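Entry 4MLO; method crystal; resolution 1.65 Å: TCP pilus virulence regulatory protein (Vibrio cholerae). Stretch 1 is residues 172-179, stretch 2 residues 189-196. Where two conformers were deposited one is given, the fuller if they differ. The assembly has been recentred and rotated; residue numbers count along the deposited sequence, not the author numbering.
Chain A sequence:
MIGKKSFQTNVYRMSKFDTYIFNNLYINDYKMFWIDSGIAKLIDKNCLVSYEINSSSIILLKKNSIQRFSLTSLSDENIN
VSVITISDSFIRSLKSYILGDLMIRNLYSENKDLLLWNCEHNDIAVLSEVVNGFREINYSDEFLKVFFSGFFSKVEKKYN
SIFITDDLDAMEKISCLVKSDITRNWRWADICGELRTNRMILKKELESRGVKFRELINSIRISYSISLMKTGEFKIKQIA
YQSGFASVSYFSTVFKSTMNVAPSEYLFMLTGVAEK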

# COMPACT_ATOMS: atom_id res chain seq x y z
N GLU A 172 -13.65 -0.16 2.11
CA GLU A 172 -13.22 -1.48 2.56
C GLU A 172 -14.29 -2.52 2.23
O GLU A 172 -13.97 -3.64 1.84
CB GLU A 172 -12.91 -1.43 4.06
CG GLU A 172 -12.80 -2.79 4.73
CD GLU A 172 -11.61 -3.60 4.30
OE1 GLU A 172 -10.66 -3.04 3.71
OE2 GLU A 172 -11.63 -4.82 4.57
N LYS A 173 -15.57 -2.15 2.35
CA LYS A 173 -16.62 -3.10 1.98
C LYS A 173 -16.54 -3.47 0.50
O LYS A 173 -16.67 -4.64 0.14
CB LYS A 173 -18.00 -2.53 2.32
CG LYS A 173 -18.32 -2.50 3.80
CD LYS A 173 -19.75 -2.00 3.99
CE LYS A 173 -20.05 -1.69 5.44
NZ LYS A 173 -19.81 -2.87 6.31
N ILE A 174 -16.37 -2.47 -0.36
CA ILE A 174 -16.26 -2.73 -1.80
C ILE A 174 -15.04 -3.58 -2.10
O ILE A 174 -15.12 -4.59 -2.79
CB ILE A 174 -16.20 -1.40 -2.57
CG1 ILE A 174 -17.51 -0.59 -2.41
CG2 ILE A 174 -15.81 -1.64 -4.03
CD1 ILE A 174 -17.35 0.82 -2.93
N SER A 175 -13.87 -3.15 -1.61
CA SER A 175 -12.62 -3.86 -1.88
C SER A 175 -12.65 -5.28 -1.35
O SER A 175 -12.19 -6.21 -2.02
CB SER A 175 -11.46 -3.09 -1.26
OG SER A 175 -11.47 -1.74 -1.72
N CYS A 176 -13.18 -5.48 -0.13
CA CYS A 176 -13.24 -6.81 0.46
C CYS A 176 -14.11 -7.73 -0.37
O CYS A 176 -13.79 -8.92 -0.57
CB CYS A 176 -13.80 -6.69 1.87
SG CYS A 176 -13.76 -8.17 2.82
N LEU A 177 -15.22 -7.22 -0.85
CA LEU A 177 -16.10 -7.99 -1.70
C LEU A 177 -15.39 -8.42 -2.98
O LEU A 177 -15.41 -9.60 -3.34
CB LEU A 177 -17.35 -7.15 -2.00
CG LEU A 177 -18.31 -7.72 -3.01
CD1 LEU A 177 -19.00 -8.98 -2.43
CD2 LEU A 177 -19.36 -6.68 -3.41
N VAL A 178 -14.72 -7.48 -3.65
CA VAL A 178 -14.04 -7.84 -4.90
C VAL A 178 -12.97 -8.88 -4.64
O VAL A 178 -12.79 -9.84 -5.42
CB VAL A 178 -13.46 -6.56 -5.54
CG1 VAL A 178 -12.58 -6.90 -6.74
CG2 VAL A 178 -14.58 -5.63 -5.98
N LYS A 179 -12.22 -8.71 -3.56
CA LYS A 179 -11.13 -9.61 -3.20
C LYS A 179 -11.62 -10.97 -2.77
O LYS A 179 -10.81 -11.90 -2.73
CB LYS A 179 -10.29 -9.01 -2.09
CG LYS A 179 -9.48 -7.81 -2.51
CD LYS A 179 -8.38 -7.53 -1.54
CE LYS A 179 -8.83 -6.77 -0.34
NZ LYS A 179 -7.64 -6.16 0.35
N ALA A 189 -23.78 -3.17 -10.54
CA ALA A 189 -25.01 -3.67 -9.94
C ALA A 189 -24.70 -4.73 -8.91
O ALA A 189 -25.41 -4.84 -7.90
CB ALA A 189 -25.96 -4.23 -11.00
N ASP A 190 -23.67 -5.54 -9.15
CA ASP A 190 -23.30 -6.57 -8.19
C ASP A 190 -22.85 -5.96 -6.87
O ASP A 190 -23.12 -6.50 -5.80
CB ASP A 190 -22.17 -7.44 -8.74
CG ASP A 190 -22.52 -8.09 -10.02
OD1 ASP A 190 -21.75 -7.93 -10.99
OD2 ASP A 190 -23.53 -8.82 -10.06
N ILE A 191 -22.10 -4.85 -6.94
CA ILE A 191 -21.65 -4.21 -5.72
C ILE A 191 -22.82 -3.64 -4.95
O ILE A 191 -22.88 -3.76 -3.71
CB ILE A 191 -20.62 -3.11 -6.07
CG1 ILE A 191 -19.49 -3.66 -6.96
CG2 ILE A 191 -20.08 -2.42 -4.84
CD1 ILE A 191 -18.61 -4.70 -6.33
N CYS A 192 -23.75 -2.99 -5.65
CA CYS A 192 -24.89 -2.40 -4.96
C CYS A 192 -25.75 -3.50 -4.35
O CYS A 192 -26.25 -3.36 -3.22
CB CYS A 192 -25.74 -1.56 -5.90
SG CYS A 192 -24.86 -0.10 -6.51
N GLY A 193 -25.92 -4.58 -5.11
CA GLY A 193 -26.73 -5.71 -4.65
C GLY A 193 -26.11 -6.41 -3.46
O GLY A 193 -26.80 -6.72 -2.47
N GLU A 194 -24.79 -6.66 -3.51
CA GLU A 194 -24.13 -7.38 -2.42
C GLU A 194 -24.07 -6.54 -1.15
O GLU A 194 -24.25 -7.07 -0.05
CB GLU A 194 -22.72 -7.81 -2.81
CG GLU A 194 -22.63 -8.85 -3.92
CD GLU A 194 -22.87 -10.28 -3.45
OE1 GLU A 194 -22.64 -11.17 -4.28
OE2 GLU A 194 -23.30 -10.50 -2.28
N LEU A 195 -23.81 -5.24 -1.26
CA LEU A 195 -23.69 -4.37 -0.12
C LEU A 195 -25.04 -3.81 0.32
O LEU A 195 -25.11 -3.13 1.37
CB LEU A 195 -22.73 -3.22 -0.43
CG LEU A 195 -21.30 -3.66 -0.77
CD1 LEU A 195 -20.48 -2.36 -0.82
CD2 LEU A 195 -20.63 -4.62 0.18
N ARG A 196 -26.10 -4.10 -0.44
CA ARG A 196 -27.43 -3.50 -0.24
C ARG A 196 -27.32 -2.00 0.04
O ARG A 196 -27.88 -1.47 1.00
CB ARG A 196 -28.19 -4.20 0.91
CG ARG A 196 -28.66 -5.61 0.60
CD ARG A 196 -27.55 -6.63 0.67
NE ARG A 196 -28.10 -7.99 0.65
CZ ARG A 196 -27.41 -9.12 0.64
NH1 ARG A 196 -26.09 -9.10 0.57
NH2 ARG A 196 -28.06 -10.29 0.69

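Two helices cross here at 107°, their axes 10.7 Å apart at closest approach, and apolar packing holds them: no hydrogen bond passes between the stretches, and 327 Å² is buried. The rule is spacing. Lys173, Ile174, Leu177 and Val178 meet Ile191, Glu194 and Leu195, a three-and-four rhythm that keeps one strip of each helix facing the other.

Leu177 gives the largest area of any residue, 84 Å². Its CA-to-CB bond points toward the partner helix, and chi1 t with chi2 p, a standard leucine pair, carries CD2 into a pocket: CD2 lies 3.6 Å from Ile191 CD1, 3.6 Å from Glu194 CB and 4.3 Å from Leu195 CD2. One methyl thus touches three residues spanning a helical turn.

Ile191 answers with both ends of its side chain. With chi1 and chi2 both m, CD1 reaches Leu177 and also sits 4.2 Å from Val178 CG2, while CG2 lies 4.0 Å from Ile174 CG1. A beta-branched residue suits this spot: CG2 meets Ile174 while chi2 m, less usual than t for isoleucine, folds the longer arm so that CD1 lies beside Leu177 CD2 and Val178 CG2. The CA-to-CB bond of Ile174 points sideways, yet chi1 m places CG1 3.8 Å from Leu195 CD1.

Leu195 takes the other common leucine pair, m and t. Its CD1 lies near Ile174 CG1 and also 4.0 Å from Lys173 CB, and its CD2 lies 4.0 Å from both Lys173 CB and Lys173 O.

The border admits polar residues through their aliphatic parts. Lys173 starts toward the partner, but its extended chi2 and chi3 lead the amine away. Glu194 offers CB to Leu177, while its OE1 is hydrogen-bonded elsewhere in the structure. Beyond the contact, Arg196 adopts positive phi, and its NH1 donates to Glu194 O at 2.8 Å, using a backbone carbonyl near the helix end.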